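Local coordinates for protein putative cell surface hydrolase (Lactobacillus plantarum, PDB 3LP5) that is probably a cell-surface hydrolase of the alpha/beta-hydrolase clan, although its substrate and the exact reaction it carries out are not known, at residues Val7-Pro11 / Leu110-Leu114; Ser16-Phe20 / Gly104-Gly108; Ile128-Ile134 / Ser165-Ile171; Phe152-Tyr156 / Tyr190-Ile194; Phe202-Thr206 / Gln246-Asn250. The contacts are given in a common frame with arbitrary orientation. Numbering follows the deposited sequence.

Contact 1 (Val7-Pro11 / Leu110-Leu114)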
# COMPACT_ATOMS: atom_id res chain seq x y z
N VAL A 7 1.93 7.86 -7.93
CA VAL A 7 2.00 7.04 -6.74
C VAL A 7 0.52 6.70 -6.38
O VAL A 7 -0.25 7.59 -5.96
CB VAL A 7 2.61 7.79 -5.58
CG1 VAL A 7 2.76 6.88 -4.35
CG2 VAL A 7 3.93 8.37 -5.99
N ILE A 8 0.12 5.44 -6.56
CA ILE A 8 -1.29 5.03 -6.32
C ILE A 8 -1.49 4.47 -4.90
O ILE A 8 -0.79 3.57 -4.52
CB ILE A 8 -1.76 4.04 -7.41
CG1 ILE A 8 -1.47 4.66 -8.80
CG2 ILE A 8 -3.27 3.74 -7.24
CD1 ILE A 8 -1.65 3.73 -10.07
N MET A 9 -2.38 5.08 -4.10
CA MET A 9 -2.48 4.79 -2.67
C MET A 9 -3.86 4.24 -2.36
O MET A 9 -4.88 4.79 -2.80
CB MET A 9 -2.24 6.05 -1.82
CG MET A 9 -0.91 6.91 -2.23
SD MET A 9 -0.82 8.54 -1.36
CE MET A 9 -1.58 9.51 -2.65
N VAL A 10 -3.89 3.15 -1.59
CA VAL A 10 -5.14 2.43 -1.29
C VAL A 10 -5.20 2.23 0.19
O VAL A 10 -4.31 1.62 0.80
CB VAL A 10 -5.18 1.01 -1.95
CG1 VAL A 10 -6.49 0.28 -1.56
CG2 VAL A 10 -5.09 1.12 -3.49
N PRO A 11 -6.24 2.78 0.79
CA PRO A 11 -6.33 2.74 2.23
C PRO A 11 -7.10 1.48 2.69
O PRO A 11 -7.40 0.63 1.88
CB PRO A 11 -7.09 4.04 2.54
CG PRO A 11 -8.15 4.10 1.41
CD PRO A 11 -7.33 3.57 0.17
N LEU A 110 -3.12 -5.72 1.28
CA LEU A 110 -3.69 -6.97 0.77
C LEU A 110 -4.43 -6.80 -0.55
O LEU A 110 -4.32 -7.64 -1.51
CB LEU A 110 -4.70 -7.56 1.81
CG LEU A 110 -4.32 -7.54 3.29
CD1 LEU A 110 -5.29 -8.44 4.12
CD2 LEU A 110 -2.88 -8.01 3.43
N ILE A 111 -5.25 -5.76 -0.61
CA ILE A 111 -5.91 -5.40 -1.89
C ILE A 111 -4.89 -5.23 -3.03
O ILE A 111 -5.01 -5.89 -4.10
CB ILE A 111 -6.79 -4.19 -1.74
CG1 ILE A 111 -7.84 -4.48 -0.67
CG2 ILE A 111 -7.44 -3.80 -3.14
CD1 ILE A 111 -8.53 -3.19 -0.03
N TRP A 112 -3.84 -4.43 -2.79
CA TRP A 112 -2.76 -4.28 -3.78
C TRP A 112 -2.15 -5.63 -4.09
O TRP A 112 -1.93 -5.94 -5.26
CB TRP A 112 -1.57 -3.36 -3.32
CG TRP A 112 -1.70 -1.99 -3.73
CD1 TRP A 112 -1.84 -0.88 -2.89
CD2 TRP A 112 -1.81 -1.49 -5.07
NE1 TRP A 112 -1.96 0.26 -3.65
CE2 TRP A 112 -1.99 -0.09 -4.98
CE3 TRP A 112 -1.72 -2.09 -6.35
CZ2 TRP A 112 -2.10 0.74 -6.13
CZ3 TRP A 112 -1.85 -1.27 -7.50
CH2 TRP A 112 -2.04 0.13 -7.37
N THR A 113 -1.91 -6.46 -3.07
CA THR A 113 -1.18 -7.69 -3.38
C THR A 113 -1.96 -8.60 -4.31
O THR A 113 -1.41 -9.27 -5.18
CB THR A 113 -0.82 -8.51 -2.07
OG1 THR A 113 0.00 -7.69 -1.22
CG2 THR A 113 -0.03 -9.74 -2.41
N LEU A 114 -3.25 -8.75 -4.02
CA LEU A 114 -4.09 -9.64 -4.75
C LEU A 114 -4.20 -9.08 -6.21
O LEU A 114 -4.10 -9.82 -7.18
CB LEU A 114 -5.45 -9.78 -4.02
CG LEU A 114 -6.39 -10.84 -4.58
CD1 LEU A 114 -5.75 -12.22 -4.55
CD2 LEU A 114 -7.75 -10.83 -3.83

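Contact 2 (Ser16-Phe20 / Gly104-Gly108)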
# COMPACT_ATOMS: atom_id res chain seq x y z
N SER A 16 -9.03 2.89 10.32
CA SER A 16 -7.69 3.37 10.03
C SER A 16 -7.68 4.59 9.08
O SER A 16 -6.58 5.11 8.71
CB SER A 16 -6.82 2.18 9.50
OG SER A 16 -7.32 1.66 8.28
N GLN A 17 -8.88 5.12 8.76
CA GLN A 17 -9.02 6.30 7.86
C GLN A 17 -8.32 7.61 8.34
O GLN A 17 -7.71 8.31 7.54
CB GLN A 17 -10.49 6.60 7.47
CG GLN A 17 -10.69 7.45 6.19
CD GLN A 17 -10.11 6.75 4.95
OE1 GLN A 17 -10.44 5.58 4.66
NE2 GLN A 17 -9.20 7.45 4.24
N ASN A 18 -8.45 7.94 9.62
CA ASN A 18 -7.80 9.14 10.16
C ASN A 18 -6.27 9.10 9.93
O ASN A 18 -5.68 10.11 9.46
CB ASN A 18 -8.13 9.37 11.66
CG ASN A 18 -9.44 10.20 11.89
OD1 ASN A 18 -10.04 10.22 13.01
ND2 ASN A 18 -9.87 10.91 10.84
N ARG A 19 -5.64 7.94 10.24
CA ARG A 19 -4.21 7.77 9.99
C ARG A 19 -3.90 7.99 8.51
O ARG A 19 -3.01 8.80 8.16
CB ARG A 19 -3.70 6.40 10.43
CG ARG A 19 -2.19 6.37 10.35
CD ARG A 19 -1.57 4.97 10.37
NE ARG A 19 -1.80 4.24 11.62
CZ ARG A 19 -0.97 4.27 12.65
NH1 ARG A 19 0.14 5.01 12.64
NH2 ARG A 19 -1.26 3.58 13.72
N PHE A 20 -4.60 7.28 7.64
CA PHE A 20 -4.41 7.49 6.18
C PHE A 20 -4.45 8.96 5.75
O PHE A 20 -3.52 9.44 5.08
CB PHE A 20 -5.39 6.65 5.38
CG PHE A 20 -5.12 6.60 3.89
CD1 PHE A 20 -4.13 5.77 3.37
CD2 PHE A 20 -5.88 7.39 3.03
CE1 PHE A 20 -3.90 5.68 2.00
CE2 PHE A 20 -5.69 7.36 1.63
CZ PHE A 20 -4.68 6.49 1.10
N GLY A 104 -0.06 0.76 0.03
CA GLY A 104 -1.25 0.10 0.61
C GLY A 104 -1.25 0.23 2.12
O GLY A 104 -0.33 -0.25 2.82
N HIS A 105 -2.27 0.88 2.66
CA HIS A 105 -2.34 1.01 4.10
C HIS A 105 -3.30 -0.02 4.65
O HIS A 105 -4.42 -0.16 4.17
CB HIS A 105 -2.77 2.43 4.52
CG HIS A 105 -2.86 2.61 6.00
ND1 HIS A 105 -3.89 3.27 6.62
CD2 HIS A 105 -2.04 2.19 7.00
CE1 HIS A 105 -3.72 3.25 7.93
NE2 HIS A 105 -2.60 2.60 8.19
N SER A 106 -2.85 -0.76 5.66
CA SER A 106 -3.74 -1.70 6.35
C SER A 106 -4.27 -2.70 5.30
O SER A 106 -3.48 -3.22 4.55
CB SER A 106 -4.85 -0.91 7.09
OG SER A 106 -5.85 -1.77 7.63
N ASN A 107 -5.58 -2.94 5.20
CA ASN A 107 -6.10 -3.85 4.15
C ASN A 107 -5.72 -3.41 2.75
O ASN A 107 -5.68 -4.21 1.81
CB ASN A 107 -7.61 -3.91 4.23
CG ASN A 107 -8.12 -4.67 5.45
OD1 ASN A 107 -7.39 -5.33 6.13
ND2 ASN A 107 -9.40 -4.52 5.72
N GLY A 108 -5.42 -2.14 2.56
CA GLY A 108 -4.97 -1.68 1.24
C GLY A 108 -3.77 -2.48 0.72
O GLY A 108 -3.62 -2.71 -0.50
O HOH W 1 -6.46 3.09 6.03

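Contact 3 (Ile128-Ile134 / Ser165-Ile171)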
# COMPACT_ATOMS: atom_id res chain seq x y z
N ILE A 128 4.74 -2.04 -12.28
CA ILE A 128 4.92 -1.47 -10.95
C ILE A 128 6.41 -1.51 -10.65
O ILE A 128 7.06 -2.46 -10.99
CB ILE A 128 4.09 -2.19 -9.90
CG1 ILE A 128 4.19 -1.50 -8.53
CG2 ILE A 128 4.43 -3.70 -9.86
CD1 ILE A 128 3.41 -2.17 -7.54
N ASP A 129 6.94 -0.45 -10.07
CA ASP A 129 8.37 -0.39 -9.73
C ASP A 129 8.59 -0.71 -8.25
O ASP A 129 9.53 -1.46 -7.87
CB ASP A 129 8.94 1.03 -9.98
CG ASP A 129 9.08 1.37 -11.47
OD1 ASP A 129 8.86 0.48 -12.34
OD2 ASP A 129 9.42 2.55 -11.80
N ARG A 130 7.75 -0.11 -7.41
CA ARG A 130 7.87 -0.23 -5.96
C ARG A 130 6.49 -0.33 -5.29
O ARG A 130 5.56 0.33 -5.73
CB ARG A 130 8.63 0.95 -5.38
CG ARG A 130 10.08 0.97 -5.88
CD ARG A 130 11.00 1.92 -5.06
NE ARG A 130 10.58 3.28 -5.35
CZ ARG A 130 11.19 4.07 -6.23
NH1 ARG A 130 12.23 3.62 -6.89
NH2 ARG A 130 10.74 5.30 -6.45
N LEU A 131 6.39 -1.21 -4.29
CA LEU A 131 5.24 -1.39 -3.37
C LEU A 131 5.63 -1.20 -1.90
O LEU A 131 6.58 -1.82 -1.40
CB LEU A 131 4.62 -2.79 -3.55
CG LEU A 131 3.49 -3.16 -2.55
CD1 LEU A 131 2.24 -2.22 -2.70
CD2 LEU A 131 3.21 -4.67 -2.76
N MET A 132 4.96 -0.31 -1.20
CA MET A 132 5.09 -0.26 0.27
C MET A 132 3.72 -0.60 0.89
O MET A 132 2.66 -0.07 0.48
CB MET A 132 5.61 1.11 0.75
CG MET A 132 5.53 1.44 2.29
SD MET A 132 6.34 3.05 2.73
CE MET A 132 8.03 2.54 2.59
N THR A 133 3.76 -1.47 1.88
CA THR A 133 2.56 -1.78 2.64
C THR A 133 2.75 -1.38 4.09
O THR A 133 3.91 -1.41 4.61
CB THR A 133 2.12 -3.27 2.50
OG1 THR A 133 3.04 -4.12 3.17
CG2 THR A 133 2.05 -3.69 0.99
N ILE A 134 1.67 -0.96 4.72
CA ILE A 134 1.76 -0.50 6.11
C ILE A 134 0.85 -1.33 6.97
O ILE A 134 -0.38 -1.23 6.84
CB ILE A 134 1.41 0.98 6.27
CG1 ILE A 134 2.34 1.86 5.39
CG2 ILE A 134 1.64 1.43 7.70
CD1 ILE A 134 1.67 3.17 5.01
N SER A 165 10.42 -8.07 -11.13
CA SER A 165 11.34 -6.95 -10.97
C SER A 165 10.90 -5.93 -9.85
O SER A 165 11.62 -4.96 -9.60
CB SER A 165 11.54 -6.23 -12.30
OG SER A 165 10.30 -5.58 -12.57
N LEU A 166 9.81 -6.22 -9.14
CA LEU A 166 9.29 -5.38 -8.02
C LEU A 166 10.15 -5.31 -6.76
O LEU A 166 10.79 -6.29 -6.36
CB LEU A 166 7.86 -5.85 -7.63
CG LEU A 166 7.05 -5.13 -6.56
CD1 LEU A 166 6.70 -3.70 -6.91
CD2 LEU A 166 5.76 -5.90 -6.33
N THR A 167 10.12 -4.14 -6.12
CA THR A 167 10.77 -3.89 -4.84
C THR A 167 9.67 -3.63 -3.84
O THR A 167 8.83 -2.75 -4.06
CB THR A 167 11.74 -2.66 -4.92
OG1 THR A 167 12.92 -3.06 -5.61
CG2 THR A 167 12.25 -2.28 -3.58
N VAL A 168 9.67 -4.41 -2.74
CA VAL A 168 8.65 -4.34 -1.74
C VAL A 168 9.18 -3.96 -0.37
O VAL A 168 10.15 -4.60 0.14
CB VAL A 168 7.84 -5.65 -1.62
CG1 VAL A 168 6.72 -5.49 -0.55
CG2 VAL A 168 7.26 -6.07 -3.02
N TYR A 169 8.54 -2.93 0.22
CA TYR A 169 8.74 -2.55 1.66
C TYR A 169 7.49 -2.83 2.49
O TYR A 169 6.36 -2.43 2.11
CB TYR A 169 9.08 -1.07 1.77
CG TYR A 169 10.28 -0.69 0.94
CD1 TYR A 169 11.58 -0.72 1.51
CD2 TYR A 169 10.13 -0.29 -0.38
CE1 TYR A 169 12.71 -0.39 0.77
CE2 TYR A 169 11.28 0.06 -1.15
CZ TYR A 169 12.54 0.00 -0.55
OH TYR A 169 13.65 0.30 -1.26
N SER A 170 7.66 -3.59 3.57
CA SER A 170 6.56 -3.89 4.45
C SER A 170 6.88 -3.30 5.85
O SER A 170 7.80 -3.76 6.52
CB SER A 170 6.35 -5.40 4.53
OG SER A 170 5.31 -5.73 5.50
N ILE A 171 6.13 -2.27 6.24
CA ILE A 171 6.22 -1.67 7.60
C ILE A 171 5.29 -2.43 8.52
O ILE A 171 4.14 -2.68 8.15
CB ILE A 171 5.81 -0.20 7.57
CG1 ILE A 171 6.84 0.61 6.71
CG2 ILE A 171 5.57 0.39 9.00
CD1 ILE A 171 6.32 2.00 6.25
O HOH W 2 2.92 -4.44 6.06

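Contact 4 (Phe152-Tyr156 / Tyr190-Ile194)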
# COMPACT_ATOMS: atom_id res chain seq x y z
N PHE A 152 -4.91 -15.64 3.70
CA PHE A 152 -3.52 -15.86 3.39
C PHE A 152 -3.37 -17.00 2.35
O PHE A 152 -2.51 -16.94 1.49
CB PHE A 152 -2.77 -16.30 4.64
CG PHE A 152 -1.32 -16.67 4.36
CD1 PHE A 152 -0.38 -15.69 4.07
CD2 PHE A 152 -0.94 -18.01 4.30
CE1 PHE A 152 0.95 -16.02 3.79
CE2 PHE A 152 0.37 -18.36 4.01
CZ PHE A 152 1.33 -17.34 3.75
N LYS A 153 -4.21 -18.02 2.42
CA LYS A 153 -4.15 -19.17 1.46
C LYS A 153 -4.30 -18.64 0.04
O LYS A 153 -3.57 -19.09 -0.85
CB LYS A 153 -5.25 -20.20 1.77
CG LYS A 153 -4.86 -21.08 3.01
CD LYS A 153 -5.95 -22.17 3.29
CE LYS A 153 -5.80 -22.78 4.68
NZ LYS A 153 -6.92 -23.76 4.96
N GLU A 154 -5.16 -17.65 -0.17
CA GLU A 154 -5.38 -17.13 -1.49
C GLU A 154 -4.18 -16.26 -1.90
O GLU A 154 -3.69 -16.42 -2.99
CB GLU A 154 -6.69 -16.33 -1.57
CG GLU A 154 -6.95 -15.73 -2.98
CD GLU A 154 -8.16 -14.81 -3.11
OE1 GLU A 154 -8.63 -14.17 -2.12
OE2 GLU A 154 -8.63 -14.67 -4.24
N LEU A 155 -3.69 -15.36 -1.04
CA LEU A 155 -2.47 -14.58 -1.38
C LEU A 155 -1.24 -15.47 -1.61
O LEU A 155 -0.41 -15.15 -2.45
CB LEU A 155 -2.11 -13.58 -0.32
CG LEU A 155 -3.25 -12.60 0.02
CD1 LEU A 155 -2.92 -11.76 1.27
CD2 LEU A 155 -3.38 -11.63 -1.18
N TYR A 156 -1.14 -16.59 -0.90
CA TYR A 156 0.08 -17.41 -1.05
C TYR A 156 -0.06 -18.22 -2.31
O TYR A 156 0.88 -18.37 -3.09
CB TYR A 156 0.17 -18.35 0.15
CG TYR A 156 1.42 -19.16 0.23
CD1 TYR A 156 2.64 -18.56 0.51
CD2 TYR A 156 1.38 -20.55 0.06
CE1 TYR A 156 3.84 -19.33 0.62
CE2 TYR A 156 2.57 -21.34 0.16
CZ TYR A 156 3.81 -20.71 0.42
OH TYR A 156 4.98 -21.49 0.52
N TYR A 190 3.32 -12.62 8.06
CA TYR A 190 3.10 -13.61 6.99
C TYR A 190 3.39 -13.03 5.58
O TYR A 190 3.56 -13.75 4.60
CB TYR A 190 1.66 -14.17 7.05
CG TYR A 190 1.44 -15.30 8.03
CD1 TYR A 190 1.69 -15.13 9.38
CD2 TYR A 190 0.82 -16.51 7.60
CE1 TYR A 190 1.44 -16.20 10.29
CE2 TYR A 190 0.56 -17.54 8.49
CZ TYR A 190 0.87 -17.39 9.83
OH TYR A 190 0.55 -18.41 10.72
N GLY A 191 3.49 -11.71 5.52
CA GLY A 191 3.95 -10.98 4.30
C GLY A 191 5.21 -11.61 3.69
O GLY A 191 5.28 -11.79 2.44
N LYS A 192 6.18 -11.98 4.52
CA LYS A 192 7.45 -12.49 4.00
C LYS A 192 7.28 -13.82 3.24
O LYS A 192 8.04 -14.10 2.30
CB LYS A 192 8.46 -12.65 5.11
CG LYS A 192 8.15 -13.86 5.96
CD LYS A 192 8.88 -13.95 7.35
CE LYS A 192 10.23 -13.32 7.37
NZ LYS A 192 11.06 -13.91 8.53
N TYR A 193 6.28 -14.64 3.60
CA TYR A 193 6.03 -15.89 2.85
C TYR A 193 5.49 -15.67 1.44
O TYR A 193 5.71 -16.50 0.55
CB TYR A 193 5.06 -16.85 3.61
CG TYR A 193 5.46 -17.06 5.04
CD1 TYR A 193 6.73 -17.53 5.36
CD2 TYR A 193 4.58 -16.75 6.08
CE1 TYR A 193 7.12 -17.70 6.67
CE2 TYR A 193 4.96 -16.94 7.40
CZ TYR A 193 6.23 -17.41 7.68
OH TYR A 193 6.64 -17.58 8.99
N ILE A 194 4.79 -14.58 1.26
CA ILE A 194 4.28 -14.18 -0.04
C ILE A 194 5.42 -13.60 -0.89
O ILE A 194 5.64 -13.99 -2.03
CB ILE A 194 3.15 -13.18 0.13
CG1 ILE A 194 1.92 -13.91 0.69
CG2 ILE A 194 2.68 -12.62 -1.26
CD1 ILE A 194 1.05 -13.03 1.59

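Contact 5 (Phe202-Thr206 / Gln246-Asn250)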
# COMPACT_ATOMS: atom_id res chain seq x y z
N PHE A 202 12.78 -7.63 -0.96
CA PHE A 202 11.76 -7.51 0.08
C PHE A 202 12.40 -6.99 1.34
O PHE A 202 13.43 -7.54 1.78
CB PHE A 202 11.12 -8.86 0.35
CG PHE A 202 10.11 -8.84 1.46
CD1 PHE A 202 8.90 -8.17 1.32
CD2 PHE A 202 10.37 -9.51 2.65
CE1 PHE A 202 7.96 -8.15 2.32
CE2 PHE A 202 9.46 -9.48 3.68
CZ PHE A 202 8.23 -8.84 3.51
N THR A 203 11.82 -5.92 1.89
CA THR A 203 12.41 -5.22 3.07
C THR A 203 11.37 -5.01 4.18
O THR A 203 10.36 -4.40 3.93
CB THR A 203 13.03 -3.88 2.68
OG1 THR A 203 14.06 -4.13 1.75
CG2 THR A 203 13.69 -3.14 3.85
N GLU A 204 11.62 -5.58 5.37
CA GLU A 204 10.77 -5.35 6.51
C GLU A 204 11.33 -4.21 7.32
O GLU A 204 12.54 -4.13 7.55
CB GLU A 204 10.71 -6.60 7.41
CG GLU A 204 10.30 -7.82 6.59
CD GLU A 204 10.51 -9.14 7.35
OE1 GLU A 204 9.65 -9.44 8.19
OE2 GLU A 204 11.53 -9.84 7.10
N ILE A 205 10.41 -3.35 7.79
CA ILE A 205 10.78 -2.14 8.54
C ILE A 205 9.87 -2.10 9.73
O ILE A 205 8.68 -2.32 9.58
CB ILE A 205 10.60 -0.82 7.69
CG1 ILE A 205 11.47 -0.84 6.45
CG2 ILE A 205 10.90 0.47 8.54
CD1 ILE A 205 11.09 0.14 5.32
N THR A 206 10.42 -1.80 10.93
CA THR A 206 9.60 -1.65 12.11
C THR A 206 9.31 -0.19 12.41
O THR A 206 10.21 0.66 12.40
CB THR A 206 10.24 -2.31 13.37
OG1 THR A 206 10.64 -3.63 13.03
CG2 THR A 206 9.25 -2.42 14.48
N GLN A 246 18.26 2.11 9.99
CA GLN A 246 18.38 1.26 11.15
C GLN A 246 17.04 0.72 11.61
O GLN A 246 17.03 -0.18 12.48
CB GLN A 246 19.04 2.00 12.30
CG GLN A 246 20.50 2.34 12.09
CD GLN A 246 20.98 3.23 13.23
OE1 GLN A 246 20.27 4.17 13.64
NE2 GLN A 246 22.15 2.92 13.79
N ARG A 247 15.94 1.23 11.04
CA ARG A 247 14.61 0.63 11.21
C ARG A 247 14.36 -0.67 10.39
O ARG A 247 13.44 -1.45 10.69
CB ARG A 247 13.52 1.63 10.84
CG ARG A 247 13.53 2.89 11.69
CD ARG A 247 12.40 3.84 11.25
NE ARG A 247 12.69 5.23 11.64
CZ ARG A 247 12.66 5.69 12.89
NH1 ARG A 247 12.36 4.90 13.93
NH2 ARG A 247 12.96 6.96 13.12
N VAL A 248 15.15 -0.88 9.35
CA VAL A 248 15.09 -2.14 8.55
C VAL A 248 15.47 -3.36 9.41
O VAL A 248 16.50 -3.32 10.15
CB VAL A 248 16.01 -2.01 7.36
CG1 VAL A 248 16.22 -3.37 6.60
CG2 VAL A 248 15.52 -0.90 6.46
N GLN A 249 14.65 -4.41 9.37
CA GLN A 249 14.78 -5.60 10.25
C GLN A 249 15.50 -6.77 9.55
O GLN A 249 15.83 -7.79 10.21
CB GLN A 249 13.39 -6.13 10.62
CG GLN A 249 12.56 -5.23 11.51
CD GLN A 249 13.27 -4.98 12.81
OE1 GLN A 249 13.11 -5.73 13.78
NE2 GLN A 249 14.09 -3.95 12.83
N ASN A 250 15.69 -6.65 8.24
CA ASN A 250 16.37 -7.71 7.49
C ASN A 250 17.39 -7.12 6.52
O ASN A 250 17.92 -7.84 5.65
CB ASN A 250 15.33 -8.62 6.78
CG ASN A 250 14.58 -7.90 5.66
OD1 ASN A 250 14.35 -6.67 5.73
ND2 ASN A 250 14.25 -8.65 4.60
O HOH W 3 11.63 2.07 14.20

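Contact 1 (Val7-Pro11 / Leu110-Leu114)
Strand 7-10 and the 110-114 turn of helix 107-118 lie in two layers, their short axes 9.5 Å apart at closest approach and 121° between their N-to-C directions. Val10 and Trp112 have the nearest CA atoms, 7.5 Å apart, and no hydrogen bond crosses, so side chains alone fill the gap. Trp112 does most of the work. Its indole reaches the strand between the two side chains that point at the helix: Ile8 CG2 meets the ring edge at CZ2 of Trp112 (3.4 Å), and Val10 CG2 lies 3.6 Å from CE2 of the same indole. One residue earlier, Ile111 CD1 touches Val10 CG1 at 4.3 Å. Met9, with its CB turned away, serves the opposite face of the sheet. This is helix-on-sheet packing in the middle of an alpha/beta-hydrolase fold: strand 7-10 runs between strands 62-67 and 99-105, Phe67 touches both Val10 and Ile111, and the indole NE1 makes a weak hydrogen bond to Leu103 O.

Contact 2 (Ser16-Phe20 / Gly104-Gly108)
Ser16 stands at the N-cap position of helix 17-30, though its hydroxyl makes no capping bond. Its CB lies 3.6 Å from CE1 of His105, its carbonyl O meets the edge of that imidazole, and its OG approaches CB of Ser106 at 3.8 Å; OG is also bonded to Ser13 O. Arg19 then lays its aliphatic part by the imidazole, CD being 3.4 Å from NE2 of His105, while its guanidinium continues to Thr212 O. Phe20 closes the turn with CD1 3.8 Å from CB of His105. Together, Ser16, Arg19 and Phe20 surround the His105 side chain. Gly104, Ser106 and Gly108 fit the GxSxG nucleophile elbow of alpha/beta hydrolases, and the positive phi of Ser106 (59°) suits its strained turn, so Ser106 is probably the nucleophile. No direct hydrogen bond joins the segments; instead a water sits 2.6 Å from His105 ND1 and 2.8 Å from Ser16 OG, giving the imidazole a polar partner within otherwise close packing.

Contact 3 (Ile128-Ile134 / Ser165-Ile171)
Ser165 and Leu166 lead into strand 167-171, which runs parallel to strand 128-134 with 12° between their directions and 4.7 Å between axes. Leu166 CD1 already packs on Ile128 CD1 (3.7 Å) and Leu131 CB (4.1 Å). From Thr167 the ladder is regular: its N gives a rather long bond to Asp129 O (3.3 Å), and its O accepts from Leu131 N (2.9 Å). Val168, paired with Leu131, places CG1 4.2 Å from Leu131 CD2 on the face that also carries Thr133 and Ser170. Tyr169 N donates to Leu131 O and Tyr169 O accepts from Thr133 N, both at 2.8 Å; on the opposite face, its CB meets Met132 CE at 3.8 Å. The hydroxyls of Ser170 and Thr133 are linked through a water, 2.8 Å from Ser170 OG and 2.9 Å from Thr133 OG1, which also donates to Ile171 O; Thr133 OG1 has a further partner in Tyr138 OH. Ile171 ends the run, its N bonded to Thr133 O (2.9 Å) and its CD1 3.7 Å from Met132 SD. Helix 217-231 covers the face of Met132, Ile134 and Ile171. The two strands, with helix 150-157 between them in the chain, form a beta-alpha-beta unit of the parallel sheet in this alpha/beta-hydrolase fold.

Contact 4 (Phe152-Tyr156 / Tyr190-Ile194)
Phe152 and Ile194 bury the most surface here, where helix 150-157 meets the start of helix 191-195. The Phe152 ring lies among three partners. Tyr190 turns its ring edge to the Phe152 face in a T-shaped pair, centroids 5.1 Å apart and planes at 88°; Tyr193 CB sits at the ring edge, 3.8 Å from CZ of Phe152; and Ile194 CD1 is 3.7 Å from Phe152 CE1. Ile194 reaches across from the second helix to fill the space beside the first: the same CD1 lies 3.7 Å from Leu155 CB, and its CG1 is 4.3 Å from CA of Tyr156, where the backbones come closest, with the CA atoms of Tyr156 and Ile194 5.4 Å apart. Tyr156 completes the patch at the more open side, its ring edge at CE1 3.4 Å from Tyr193 O and 4.1 Å from Tyr193 CB. Behind this layer Leu155 and Ile194 both touch Glu117 of helix 107-118, and Tyr138 also meets Ile194, so the pair of short helices packs against helix 107-118 and the loop carrying Tyr138. With no hydrogen bond or salt bridge between the segments, the junction depends on shape and apolar contact, and the T-shaped ring pair supplies its most directional element.

Contact 5 (Phe202-Thr206 / Gln246-Asn250)
Four hydrogen bonds tie the C-terminal tail, 246-250, to strand 201-206, the edge strand of the alpha/beta-hydrolase sheet. The shortest is Gln249 N to Glu204 O at 2.8 Å, followed by Thr206 N to Arg247 O at 3.0 Å; these two flank the single beta bridge of Ile205 with Val248, whose CA atoms are 4.3 Å apart. The touching parts point 141° apart, so the tail runs back roughly against the strand without becoming a regular strand itself. Asn250 then uses its side-chain amide in place of backbone: OD1 accepts from Glu204 N at 3.0 Å and ND2 donates to Phe202 O at 3.1 Å. Weaker CA-H...O contacts join in, with Val248 CA 3.4 Å from Glu204 O and Ile205 CA 3.5 Å from Arg247 O. Packing surrounds this polar seam. Thr206 OG1 comes within 2.9 Å of Gln249 CG, a tight approach. Val248 CG1 meets Thr203 CG2 at 3.7 Å and its CG2 lies 4.1 Å from Ile205 CG1, while Arg247 CB rests 3.7 Å from Ile205 CG2; Leu226 and Tyr230 of helix 217-231 lie beneath. At the far end one water donates to Thr206 O at 2.7 Å and accepts from Arg247 NH1 at 2.9 Å.

Overall arrangement
Contacts 1, 2, 3 and 5 all reach the same mixed sheet, where strands 7-10, 99-105, 127-134, 167-172 and 201-206 lie side by side. Contact 2 is nested inside the chain loop closed by contact 1, their centres about 10 Å apart and both using helix 107-118; Val10 O probably bonds to His105 N. Contact 3 follows, next to the likely nucleophile turn, with Ser106 N 2.8 Å from Ile134 O. Contacts 3 and 4 alternate along the chain, helix 150-157 lying between the strands of contact 3. Contact 5, about 20 Å from contacts 1 and 2 between centres, joins the chain's end to the sheet edge, and Phe202 there touches Lys192 of contact 4. The series thus runs from the fold's centre to its rim.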